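NUDIX hydrolase (Alicyclobacillus acidocaldarius subsp. acidocaldarius, PDB 3QSJ) probably hydrolyses phosphorus-containing acid anhydrides, as other NUDIX enzymes do with magnesium or manganese, and binds a calcium ion in this crystal. Local coordinates at residues L38-F44 against L194-T200; D50-M56 against G117-S121; L105-A111 against P167-G171; F157-G161 against A216-L220. All coordinates share one frame; numbering follows the deposited sequence.

Overall arrangement
The four contacts lie about 12 to 16 Å from the chain's centre, contacts 3 and 4 on opposite sides of it, and none touches another. Contacts 1 and 4 bring the C-terminal helices 198-209 and 213-219 against the same mixed sheet, their centres about 20 Å apart. In contact 2 helix 119-125 meets helix 51-58, and in contact 3 helix 107-113 meets the 167-171 loop; their centres lie about 18 Å apart. The calcium ion, held by Gly46, Glu82 and Glu86, is about 9 Å from the side chain of Ala43 in contact 1, about 11 Å from that of Asp50 in contact 2 and about 10 Å from that of Gln110 in contact 3.

Contact 1: residues L38-F44 against L194-T200; sequences LPGFVAF and LPAVRPT
Pro195 sets CB over one face of the Phe41 ring, almost above its centre, 3.7 Å from the centroid and 13° off the normal, a clear CH-pi contact. Leu38 CD2 covers the opposite face nearer the rim, so the ring is held between a proline and a leucine of its own type II turn. The Val197 side chain runs at about a right angle to that of Phe41, bringing CG1 to 3.9 Å from Phe41 CE1. Next along the chain, Val42, in the conformer modelled here, spreads its two methyls over different partners: CG1, anti to the carbonyl carbon (chi1 -67°), packs on Leu194 CD1, while CG2 meets Ala196 CB at 3.9 Å. The backbones are tied by one nearly straight bond, Val42 N to Pro195 O at 2.9 Å. Beyond it they separate enough for a water that accepts from Val197 N at 3.0 Å and bonds Thr200 OG1; its link to Val42 O is doubtfully short. Phe44 and Thr200 then slide past each other in opposite directions, Phe44 CE2 coming within 4.1 Å of Thr200 CG2. The contact thus sets the start of helix 198-209 beside strand 42-48. Backbone bonds join Gly40, Phe41 and Ala43 to strand 24-31, Ile189 of helix 182-190 packs on Val42 and Ala196, and Phe44 reaches on to strand 7-18.

Contact 2: residues D50-M56 against G117-S121; sequences DPSDAEM and GDALS
Met56, a selenomethionine, starts with CG beside its backbone N and bends only at the last torsion (chi3 -86°), which lays the selenium against the first turn of helix 119-125. There SE touches Leu120 CG at 3.8 Å and Ser121 CA at 3.7 Å, while Met56 CG packs on Ser121 CB. Ser52 has its OG between its backbone N and carbonyl carbon (chi1 62°), where the hydroxyl can donate to Asp50 and accept from a water; its CB points toward the 117-121 segment.

No direct hydrogen bond crosses the interface. The water takes that role: it donates to Ser52 OG at 2.8 Å, accepts from Ser121 N at 3.0 Å and makes a weak bond to Gly117 O, so it serves an amide in the first turn of the second helix. The hydroxyl of Ser52 is itself directed by Asp50, to whose OD2 it donates at 2.7 Å. Ser52 N reaches the same oxygen from the other face of the carboxylate, capping helix 51-58. Asp50 N returns a bond to Asp53 OD2 at 2.9 Å, completing a capping box. The two bonds to OD2 and the helix N-terminus would probably favour the charged form of Asp50.

Both helices rest against helix 72-87. Asp53 forms a salt bridge with Arg81 and a hydrogen bond with Thr78, Met56 packs on Val77, and Leu120 lies on Arg81, so helices 51-58 and 119-125 meet beside the helix that carries Glu82 and Glu86.

Contact 3: residues L105-A111 against P167-G171; sequences LAPDEQA and PRLHG
Hydrogen bonds centred on Arg168 dominate this contact. Its guanidinium meets Leu105 O end-on, in its own plane, with NH1 at 2.9 Å and NH2 at 2.8 Å. NH1 approaches nearly along the carbonyl direction, whereas NH2 comes from well above the carbonyl plane. The second grip is on Gln110: Arg168 NH2 donates to OE1 at 2.8 Å, and NE adds a weak bond to the same oxygen. Gln110 answers with NE2, which donates to Arg168 O at 2.9 Å and also to Glu85 O. Its extended chain (chi1 -178°, chi2 179°) carries the amide far enough from helix 107-113 to run past the arginine in the opposite direction, the two flat groups turned 48° apart. Both ends of this buried amide therefore have partners, which fixes its flip.

CH-pi and face contacts come second. Pro107 N lies over one face of the guanidinium toward its rim, with Pro107 CD 3.8 Å from Arg168 NH1. Ala111 CA sits over a face of the His170 ring in a CH-pi contact, 3.9 Å from the centroid, and Ala111 CB is 3.5 Å from His170 CE1.

One water bridges the two segments, donating to Pro107 O and bonding His170 ND1.

Backbone bonds from Leu105 to Gly88 and from Arg168 to Ile87 bring both segments to the end of helix 72-87. That helix supplies the calcium ligands Glu82 and Glu86, consistent with the metal-binding helix of the NUDIX fold.

Contact 4: residues F157-G161 against A216-L220; sequences FLCVG and AMSTL
Residues 157-160 run as an extended strand beside helix 213-219, and the backbones come nearest at Cys159 and Met217, CA to CA 7.1 Å. No hydrogen bond crosses that gap. Within the 216-220 segment Ala216 O accepts from both Thr219 N and Leu220 N. Leu158 and Val160 face the helix, while Cys159 between them points the other way. This is a helix packed on a face of the mixed NUDIX sheet, where strand 151-160 lies between strands 7-18 and 137-143; Arg137 bonds Met217 O and Leu220 O. Leu158 does most of the filling. With CG anti to its backbone N (chi1 -179°), it sets CD2 against Ala216, Met217 and Leu220, 3.9 Å from Ala216 CB and 3.6 Å from Met217 SE. Met217, a selenomethionine bent at chi2 (-61°) and again at chi3, folds back across the strand so that SE also lies 3.9 Å from Cys159 CA. Val160 CG2 presses on Met217 CG at 3.3 Å, tighter than usual for two carbons. Leu158 also touches Val14 and Ile16 of strand 7-18 and Ile139 of strand 137-143.

Contact 1: residues L38-F44 against L194-T200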
loop_
_atom_site.group_PDB
_atom_site.type_symbol
_atom_site.label_atom_id
_atom_site.label_comp_id
_atom_site.label_asym_id
_atom_site.label_seq_id
_atom_site.Cartn_x
_atom_site.Cartn_y
_atom_site.Cartn_z
ATOM N N LEU A 38 -0.676 -1.339 17.854
ATOM C CA LEU A 38 -0.987 -0.015 17.322
ATOM C C LEU A 38 -2.487 0.212 17.084
ATOM O O LEU A 38 -2.837 0.722 16.024
ATOM C CB LEU A 38 -0.212 0.285 16.041
ATOM C CG LEU A 38 1.328 0.108 16.130
ATOM C CD1 LEU A 38 1.962 0.478 14.787
ATOM C CD2 LEU A 38 1.912 0.860 17.329
ATOM N N PRO A 39 -3.365 -0.055 18.081
ATOM C CA PRO A 39 -4.802 0.275 17.880
ATOM C C PRO A 39 -4.959 1.761 17.670
ATOM O O PRO A 39 -4.224 2.560 18.304
ATOM C CB PRO A 39 -5.479 -0.172 19.192
ATOM C CG PRO A 39 -4.366 -0.298 20.168
ATOM C CD PRO A 39 -3.111 -0.601 19.425
ATOM N N GLY A 40 -5.860 2.119 16.750
ATOM C CA GLY A 40 -6.238 3.502 16.457
ATOM C C GLY A 40 -5.272 4.223 15.545
ATOM O O GLY A 40 -5.512 5.377 15.210
ATOM N N PHE A 41 -4.169 3.604 15.208
ATOM C CA PHE A 41 -3.190 4.269 14.316
ATOM C C PHE A 41 -3.734 4.392 12.877
ATOM O O PHE A 41 -4.408 3.454 12.386
ATOM C CB PHE A 41 -1.855 3.508 14.261
ATOM C CG PHE A 41 -0.857 3.880 15.334
ATOM C CD1 PHE A 41 0.403 4.359 14.995
ATOM C CD2 PHE A 41 -1.193 3.798 16.685
ATOM C CE1 PHE A 41 1.337 4.692 15.990
ATOM C CE2 PHE A 41 -0.261 4.142 17.685
ATOM C CZ PHE A 41 0.989 4.604 17.328
ATOM N N VAL A 42 -3.450 5.514 12.226
ATOM C CA VAL A 42 -3.801 5.676 10.820
ATOM C C VAL A 42 -2.554 5.260 10.044
ATOM O O VAL A 42 -1.426 5.412 10.540
ATOM C CB VAL A 42 -4.296 7.100 10.448
ATOM C CG1 VAL A 42 -5.648 7.405 11.130
ATOM C CG2 VAL A 42 -3.255 8.181 10.788
ATOM N N ALA A 43 -2.752 4.685 8.850
ATOM C CA ALA A 43 -1.669 4.248 8.001
ATOM C C ALA A 43 -2.161 4.027 6.572
ATOM O O ALA A 43 -3.321 4.248 6.224
ATOM C CB ALA A 43 -1.089 2.929 8.554
ATOM N N PHE A 44 -1.249 3.568 5.757
ATOM C CA PHE A 44 -1.624 3.189 4.414
ATOM C C PHE A 44 -1.726 1.653 4.423
ATOM O O PHE A 44 -1.144 0.994 5.288
ATOM C CB PHE A 44 -0.543 3.619 3.404
ATOM C CG PHE A 44 -0.187 5.092 3.503
ATOM C CD1 PHE A 44 -1.136 6.079 3.215
ATOM C CD2 PHE A 44 1.086 5.490 3.912
ATOM C CE1 PHE A 44 -0.824 7.432 3.374
ATOM C CE2 PHE A 44 1.395 6.842 4.072
ATOM C CZ PHE A 44 0.441 7.803 3.819
ATOM N N LEU A 194 -5.029 11.981 15.909
ATOM C CA LEU A 194 -4.816 10.585 15.446
ATOM C C LEU A 194 -3.326 10.176 15.476
ATOM O O LEU A 194 -2.470 10.953 15.049
ATOM C CB LEU A 194 -5.370 10.379 14.023
ATOM C CG LEU A 194 -6.854 10.682 13.791
ATOM C CD1 LEU A 194 -7.105 10.973 12.368
ATOM C CD2 LEU A 194 -7.757 9.534 14.286
ATOM N N PRO A 195 -2.991 8.955 15.933
ATOM C CA PRO A 195 -1.581 8.565 15.955
ATOM C C PRO A 195 -1.147 7.999 14.606
ATOM O O PRO A 195 -1.945 7.379 13.890
ATOM C CB PRO A 195 -1.519 7.491 17.042
ATOM C CG PRO A 195 -2.941 7.121 17.334
ATOM C CD PRO A 195 -3.855 7.911 16.524
ATOM N N ALA A 196 0.139 8.193 14.269
ATOM C CA ALA A 196 0.715 7.624 13.036
ATOM C C ALA A 196 2.227 7.406 13.228
ATOM O O ALA A 196 2.843 8.155 13.975
ATOM C CB ALA A 196 0.441 8.528 11.823
ATOM N N VAL A 197 2.815 6.416 12.554
ATOM C CA VAL A 197 4.269 6.196 12.611
ATOM C C VAL A 197 4.988 7.266 11.780
ATOM O O VAL A 197 4.376 7.842 10.889
ATOM C CB VAL A 197 4.689 4.739 12.284
ATOM C CG1 VAL A 197 3.996 3.763 13.224
ATOM C CG2 VAL A 197 4.393 4.378 10.816
ATOM N N ARG A 198 6.247 7.582 12.116
ATOM C CA ARG A 198 7.024 8.612 11.407
ATOM C C ARG A 198 7.006 8.519 9.871
ATOM O O ARG A 198 6.731 9.535 9.227
ATOM C CB ARG A 198 8.435 8.742 11.994
ATOM C CG ARG A 198 8.417 9.408 13.391
ATOM C CD ARG A 198 9.812 9.811 13.821
ATOM N NE ARG A 198 10.662 8.632 13.985
ATOM C CZ ARG A 198 11.927 8.550 13.585
ATOM N NH1 ARG A 198 12.613 7.431 13.768
ATOM N NH2 ARG A 198 12.514 9.587 12.998
ATOM N N PRO A 199 7.213 7.323 9.252
ATOM C CA PRO A 199 7.149 7.230 7.784
ATOM C C PRO A 199 5.820 7.695 7.184
ATOM O O PRO A 199 5.804 8.354 6.124
ATOM C CB PRO A 199 7.364 5.730 7.545
ATOM C CG PRO A 199 8.155 5.276 8.684
ATOM C CD PRO A 199 7.591 6.016 9.844
ATOM N N THR A 200 4.702 7.418 7.897
ATOM C CA THR A 200 3.366 7.866 7.443
ATOM C C THR A 200 3.299 9.379 7.322
ATOM O O THR A 200 2.845 9.895 6.301
ATOM C CB THR A 200 2.264 7.307 8.378
ATOM O OG1 THR A 200 2.300 5.905 8.288
ATOM C CG2 THR A 200 0.852 7.789 7.984
HETATM O O HOH W 1 1.068 4.961 10.589
HETATM O O HOH W 2 1.471 3.181 6.356
#

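Contact 2: residues D50-M56 against G117-S121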
loop_
_atom_site.group_PDB
_atom_site.type_symbol
_atom_site.label_atom_id
_atom_site.label_comp_id
_atom_site.label_asym_id
_atom_site.label_seq_id
_atom_site.Cartn_x
_atom_site.Cartn_y
_atom_site.Cartn_z
ATOM N N ASP A 50 5.097 -12.128 2.329
ATOM C CA ASP A 50 4.677 -13.554 2.340
ATOM C C ASP A 50 5.495 -14.282 1.247
ATOM O O ASP A 50 5.820 -13.643 0.236
ATOM C CB ASP A 50 3.176 -13.638 2.015
ATOM C CG ASP A 50 2.570 -15.058 1.923
ATOM O OD1 ASP A 50 2.233 -15.634 2.987
ATOM O OD2 ASP A 50 2.517 -15.624 0.789
ATOM N N PRO A 51 5.763 -15.604 1.374
ATOM C CA PRO A 51 6.558 -16.307 0.331
ATOM C C PRO A 51 5.965 -16.216 -1.062
ATOM O O PRO A 51 6.732 -16.131 -2.016
ATOM C CB PRO A 51 6.556 -17.766 0.799
ATOM C CG PRO A 51 6.396 -17.670 2.320
ATOM C CD PRO A 51 5.500 -16.482 2.544
ATOM N N SER A 52 4.603 -16.234 -1.204
ATOM C CA SER A 52 4.022 -16.186 -2.565
ATOM C C SER A 52 4.281 -14.839 -3.249
ATOM O O SER A 52 4.039 -14.740 -4.442
ATOM C CB SER A 52 2.520 -16.502 -2.572
ATOM O OG SER A 52 1.770 -15.556 -1.814
ATOM N N ASP A 53 4.720 -13.786 -2.488
ATOM C CA ASP A 53 4.945 -12.466 -3.097
ATOM C C ASP A 53 6.081 -12.521 -4.132
ATOM O O ASP A 53 5.888 -12.044 -5.258
ATOM C CB ASP A 53 5.195 -11.370 -2.048
ATOM C CG ASP A 53 3.973 -11.172 -1.158
ATOM O OD1 ASP A 53 2.857 -11.589 -1.576
ATOM O OD2 ASP A 53 4.136 -10.650 -0.035
ATOM N N ALA A 54 7.242 -13.131 -3.769
ATOM C CA ALA A 54 8.339 -13.246 -4.726
ATOM C C ALA A 54 7.943 -14.175 -5.883
ATOM O O ALA A 54 8.329 -13.908 -7.015
ATOM C CB ALA A 54 9.577 -13.791 -4.033
ATOM N N GLU A 55 7.069 -15.162 -5.627
ATOM C CA GLU A 55 6.642 -16.086 -6.717
ATOM C C GLU A 55 5.813 -15.304 -7.766
ATOM O O GLU A 55 6.067 -15.387 -8.981
ATOM C CB GLU A 55 5.798 -17.228 -6.153
ATOM C CG GLU A 55 6.555 -18.160 -5.212
ATOM C CD GLU A 55 5.755 -19.378 -4.802
ATOM O OE1 GLU A 55 4.753 -19.218 -4.067
ATOM O OE2 GLU A 55 6.138 -20.497 -5.208
HETATM N N MSE A 56 4.859 -14.470 -7.277
HETATM C CA MSE A 56 4.062 -13.627 -8.156
HETATM C C MSE A 56 4.930 -12.563 -8.839
HETATM O O MSE A 56 4.679 -12.245 -10.005
HETATM C CB MSE A 56 2.949 -12.917 -7.361
HETATM C CG MSE A 56 1.825 -13.901 -6.971
HETATM SE SE MSE A 56 0.353 -12.927 -6.131
HETATM C CE MSE A 56 1.122 -12.942 -4.239
ATOM N N GLY A 117 -2.316 -17.278 2.824
ATOM C CA GLY A 117 -1.691 -18.337 2.060
ATOM C C GLY A 117 -1.473 -17.869 0.639
ATOM O O GLY A 117 -1.182 -16.678 0.407
ATOM N N ASP A 118 -1.654 -18.793 -0.312
ATOM C CA ASP A 118 -1.464 -18.520 -1.746
ATOM C C ASP A 118 -2.794 -18.192 -2.454
ATOM O O ASP A 118 -2.898 -18.407 -3.658
ATOM C CB ASP A 118 -0.716 -19.694 -2.435
ATOM C CG ASP A 118 0.524 -20.151 -1.690
ATOM O OD1 ASP A 118 1.280 -19.282 -1.208
ATOM O OD2 ASP A 118 0.712 -21.381 -1.543
ATOM N N ALA A 119 -3.788 -17.637 -1.720
ATOM C CA ALA A 119 -5.098 -17.273 -2.290
ATOM C C ALA A 119 -4.996 -16.267 -3.472
ATOM O O ALA A 119 -5.652 -16.458 -4.506
ATOM C CB ALA A 119 -6.004 -16.697 -1.217
ATOM N N LEU A 120 -4.210 -15.213 -3.316
ATOM C CA LEU A 120 -4.078 -14.242 -4.411
ATOM C C LEU A 120 -3.341 -14.833 -5.588
ATOM O O LEU A 120 -3.813 -14.730 -6.732
ATOM C CB LEU A 120 -3.380 -12.961 -3.954
ATOM C CG LEU A 120 -3.183 -11.930 -5.089
ATOM C CD1 LEU A 120 -4.516 -11.588 -5.798
ATOM C CD2 LEU A 120 -2.516 -10.699 -4.507
ATOM N N SER A 121 -2.199 -15.505 -5.329
ATOM C CA SER A 121 -1.430 -16.159 -6.392
ATOM C C SER A 121 -2.306 -17.129 -7.211
ATOM O O SER A 121 -2.277 -17.097 -8.455
ATOM C CB SER A 121 -0.226 -16.872 -5.777
ATOM O OG SER A 121 0.499 -17.562 -6.772
HETATM O O HOH W 3 -0.806 -15.239 -2.738
#

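Contact 3: residues L105-A111 against P167-G171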
loop_
_atom_site.group_PDB
_atom_site.type_symbol
_atom_site.label_atom_id
_atom_site.label_comp_id
_atom_site.label_asym_id
_atom_site.label_seq_id
_atom_site.Cartn_x
_atom_site.Cartn_y
_atom_site.Cartn_z
ATOM N N LEU A 105 -12.815 -6.187 -6.392
ATOM C CA LEU A 105 -13.074 -7.583 -6.045
ATOM C C LEU A 105 -14.461 -7.627 -5.436
ATOM O O LEU A 105 -14.876 -6.699 -4.738
ATOM C CB LEU A 105 -12.057 -8.043 -4.969
ATOM C CG LEU A 105 -10.607 -8.122 -5.414
ATOM C CD1 LEU A 105 -9.702 -8.217 -4.176
ATOM C CD2 LEU A 105 -10.394 -9.342 -6.351
ATOM N N ALA A 106 -15.178 -8.712 -5.676
ATOM C CA ALA A 106 -16.471 -8.910 -5.055
ATOM C C ALA A 106 -16.183 -9.198 -3.549
ATOM O O ALA A 106 -15.092 -9.677 -3.224
ATOM C CB ALA A 106 -17.170 -10.116 -5.687
ATOM N N PRO A 107 -17.132 -8.913 -2.641
ATOM C CA PRO A 107 -16.919 -9.229 -1.212
ATOM C C PRO A 107 -16.352 -10.626 -0.972
ATOM O O PRO A 107 -15.416 -10.762 -0.186
ATOM C CB PRO A 107 -18.327 -9.110 -0.612
ATOM C CG PRO A 107 -19.031 -8.163 -1.483
ATOM C CD PRO A 107 -18.480 -8.340 -2.868
ATOM N N ASP A 108 -16.887 -11.661 -1.684
ATOM C CA ASP A 108 -16.447 -13.064 -1.508
ATOM C C ASP A 108 -15.005 -13.307 -1.941
ATOM O O ASP A 108 -14.319 -14.101 -1.320
ATOM C CB ASP A 108 -17.372 -14.035 -2.238
ATOM C CG ASP A 108 -18.532 -14.580 -1.416
ATOM O OD1 ASP A 108 -18.688 -14.160 -0.239
ATOM O OD2 ASP A 108 -19.283 -15.432 -1.943
ATOM N N GLU A 109 -14.543 -12.621 -2.990
ATOM C CA GLU A 109 -13.157 -12.784 -3.466
ATOM C C GLU A 109 -12.266 -12.091 -2.473
ATOM O O GLU A 109 -11.216 -12.618 -2.150
ATOM C CB GLU A 109 -12.960 -12.161 -4.862
ATOM C CG GLU A 109 -13.873 -12.780 -5.917
ATOM C CD GLU A 109 -13.796 -12.138 -7.277
ATOM O OE1 GLU A 109 -13.974 -10.901 -7.364
ATOM O OE2 GLU A 109 -13.557 -12.876 -8.260
ATOM N N GLN A 110 -12.682 -10.903 -1.970
ATOM C CA GLN A 110 -11.866 -10.219 -0.929
ATOM C C GLN A 110 -11.813 -11.114 0.312
ATOM O O GLN A 110 -10.762 -11.273 0.909
ATOM C CB GLN A 110 -12.423 -8.828 -0.570
ATOM C CG GLN A 110 -11.582 -8.071 0.460
ATOM C CD GLN A 110 -12.128 -6.694 0.784
ATOM O OE1 GLN A 110 -13.224 -6.281 0.326
ATOM N NE2 GLN A 110 -11.386 -5.941 1.573
ATOM N N ALA A 111 -12.928 -11.713 0.690
ATOM C CA ALA A 111 -12.933 -12.607 1.868
ATOM C C ALA A 111 -11.936 -13.757 1.689
ATOM O O ALA A 111 -11.164 -14.050 2.612
ATOM C CB ALA A 111 -14.340 -13.166 2.105
ATOM N N PRO A 167 -12.959 2.449 -0.993
ATOM C CA PRO A 167 -12.338 1.249 -0.355
ATOM C C PRO A 167 -13.444 0.476 0.367
ATOM O O PRO A 167 -14.478 1.050 0.761
ATOM C CB PRO A 167 -11.362 1.866 0.686
ATOM C CG PRO A 167 -11.901 3.202 0.983
ATOM C CD PRO A 167 -12.551 3.695 -0.320
ATOM N N ARG A 168 -13.287 -0.836 0.461
ATOM C CA ARG A 168 -14.281 -1.683 1.104
ATOM C C ARG A 168 -13.517 -2.547 2.077
ATOM O O ARG A 168 -12.584 -3.257 1.677
ATOM C CB ARG A 168 -14.995 -2.550 0.104
ATOM C CG ARG A 168 -16.278 -3.170 0.702
ATOM C CD ARG A 168 -16.952 -4.224 -0.184
ATOM N NE ARG A 168 -15.997 -5.280 -0.514
ATOM C CZ ARG A 168 -15.698 -5.677 -1.744
ATOM N NH1 ARG A 168 -16.369 -5.197 -2.789
ATOM N NH2 ARG A 168 -14.786 -6.610 -1.937
ATOM N N LEU A 169 -13.981 -2.549 3.327
ATOM C CA LEU A 169 -13.353 -3.333 4.370
ATOM C C LEU A 169 -13.877 -4.754 4.386
ATOM O O LEU A 169 -15.031 -4.998 4.030
ATOM C CB LEU A 169 -13.620 -2.669 5.757
ATOM C CG LEU A 169 -13.115 -1.229 5.920
ATOM C CD1 LEU A 169 -13.470 -0.704 7.346
ATOM C CD2 LEU A 169 -11.602 -1.190 5.703
ATOM N N HIS A 170 -13.040 -5.676 4.911
ATOM C CA HIS A 170 -13.376 -7.066 5.190
ATOM C C HIS A 170 -12.950 -7.298 6.621
ATOM O O HIS A 170 -11.810 -6.968 6.979
ATOM C CB HIS A 170 -12.602 -8.052 4.300
ATOM C CG HIS A 170 -12.826 -9.475 4.748
ATOM N ND1 HIS A 170 -14.003 -10.146 4.447
ATOM C CD2 HIS A 170 -12.081 -10.255 5.577
ATOM C CE1 HIS A 170 -13.928 -11.314 5.070
ATOM N NE2 HIS A 170 -12.809 -11.420 5.789
ATOM N N GLY A 171 -13.808 -7.898 7.426
ATOM C CA GLY A 171 -13.397 -8.206 8.789
ATOM C C GLY A 171 -13.305 -6.996 9.695
ATOM O O GLY A 171 -13.678 -5.886 9.297
HETATM O O HOH W 4 -15.643 -9.399 2.168
#

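Contact 4: residues F157-G161 against A216-L220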
loop_
_atom_site.group_PDB
_atom_site.type_symbol
_atom_site.label_atom_id
_atom_site.label_comp_id
_atom_site.label_asym_id
_atom_site.label_seq_id
_atom_site.Cartn_x
_atom_site.Cartn_y
_atom_site.Cartn_z
ATOM N N PHE A 157 5.807 2.110 -1.707
ATOM C CA PHE A 157 5.537 2.259 -3.121
ATOM C C PHE A 157 4.390 3.223 -3.274
ATOM O O PHE A 157 3.442 3.262 -2.437
ATOM C CB PHE A 157 5.166 0.888 -3.765
ATOM C CG PHE A 157 6.361 -0.021 -3.770
ATOM C CD1 PHE A 157 7.312 0.060 -4.791
ATOM C CD2 PHE A 157 6.535 -0.960 -2.764
ATOM C CE1 PHE A 157 8.419 -0.802 -4.796
ATOM C CE2 PHE A 157 7.658 -1.800 -2.758
ATOM C CZ PHE A 157 8.648 -1.625 -3.711
ATOM N N LEU A 158 4.428 3.922 -4.389
ATOM C CA LEU A 158 3.366 4.863 -4.750
ATOM C C LEU A 158 2.698 4.395 -6.068
ATOM O O LEU A 158 3.403 3.932 -6.967
ATOM C CB LEU A 158 4.043 6.242 -4.999
ATOM C CG LEU A 158 3.107 7.381 -5.378
ATOM C CD1 LEU A 158 2.376 7.896 -4.093
ATOM C CD2 LEU A 158 3.921 8.587 -5.927
ATOM N N CYS A 159 1.369 4.582 -6.200
ATOM C CA CYS A 159 0.663 4.346 -7.464
ATOM C C CYS A 159 -0.526 5.242 -7.515
ATOM O O CYS A 159 -0.899 5.857 -6.512
ATOM C CB CYS A 159 0.298 2.890 -7.696
ATOM S SG CYS A 159 -0.958 2.283 -6.552
ATOM N N VAL A 160 -1.080 5.392 -8.710
ATOM C CA VAL A 160 -2.199 6.315 -8.884
ATOM C C VAL A 160 -3.486 5.497 -9.007
ATOM O O VAL A 160 -3.516 4.486 -9.731
ATOM C CB VAL A 160 -1.954 7.145 -10.171
ATOM C CG1 VAL A 160 -3.149 8.076 -10.445
ATOM C CG2 VAL A 160 -0.696 7.957 -10.014
ATOM N N GLY A 161 -4.508 5.909 -8.267
ATOM C CA GLY A 161 -5.806 5.240 -8.315
ATOM C C GLY A 161 -6.914 6.211 -8.687
ATOM O O GLY A 161 -7.922 6.282 -7.990
ATOM N N ALA A 216 4.039 13.614 -8.654
ATOM C CA ALA A 216 4.441 12.678 -7.620
ATOM C C ALA A 216 5.031 11.386 -8.216
ATOM O O ALA A 216 6.037 10.866 -7.713
ATOM C CB ALA A 216 3.242 12.340 -6.723
HETATM N N MSE A 217 4.401 10.844 -9.285
HETATM C CA MSE A 217 4.858 9.584 -9.890
HETATM C C MSE A 217 6.228 9.793 -10.574
HETATM O O MSE A 217 6.910 8.796 -10.813
HETATM C CB MSE A 217 3.822 9.050 -10.907
HETATM C CG MSE A 217 2.596 8.463 -10.235
HETATM SE SE MSE A 217 3.110 6.913 -9.060
HETATM C CE MSE A 217 3.788 5.750 -10.334
ATOM N N SER A 218 6.650 11.080 -10.821
ATOM C CA SER A 218 7.935 11.377 -11.395
ATOM C C SER A 218 9.028 11.749 -10.393
ATOM O O SER A 218 10.180 11.784 -10.785
ATOM C CB SER A 218 7.801 12.591 -12.341
ATOM O OG SER A 218 7.406 12.166 -13.616
ATOM N N THR A 219 8.685 12.144 -9.141
ATOM C CA THR A 219 9.668 12.770 -8.273
ATOM C C THR A 219 9.580 12.333 -6.833
ATOM O O THR A 219 10.538 12.600 -6.084
ATOM C CB THR A 219 9.425 14.318 -8.212
ATOM O OG1 THR A 219 8.139 14.582 -7.605
ATOM C CG2 THR A 219 9.529 15.022 -9.527
ATOM N N LEU A 220 8.435 11.782 -6.401
ATOM C CA LEU A 220 8.328 11.511 -4.969
ATOM C C LEU A 220 9.410 10.641 -4.405
ATOM O O LEU A 220 9.727 9.569 -4.933
ATOM C CB LEU A 220 6.944 10.992 -4.546
ATOM C CG LEU A 220 6.438 11.572 -3.219
ATOM C CD1 LEU A 220 5.935 13.003 -3.427
ATOM C CD2 LEU A 220 5.300 10.687 -2.686
#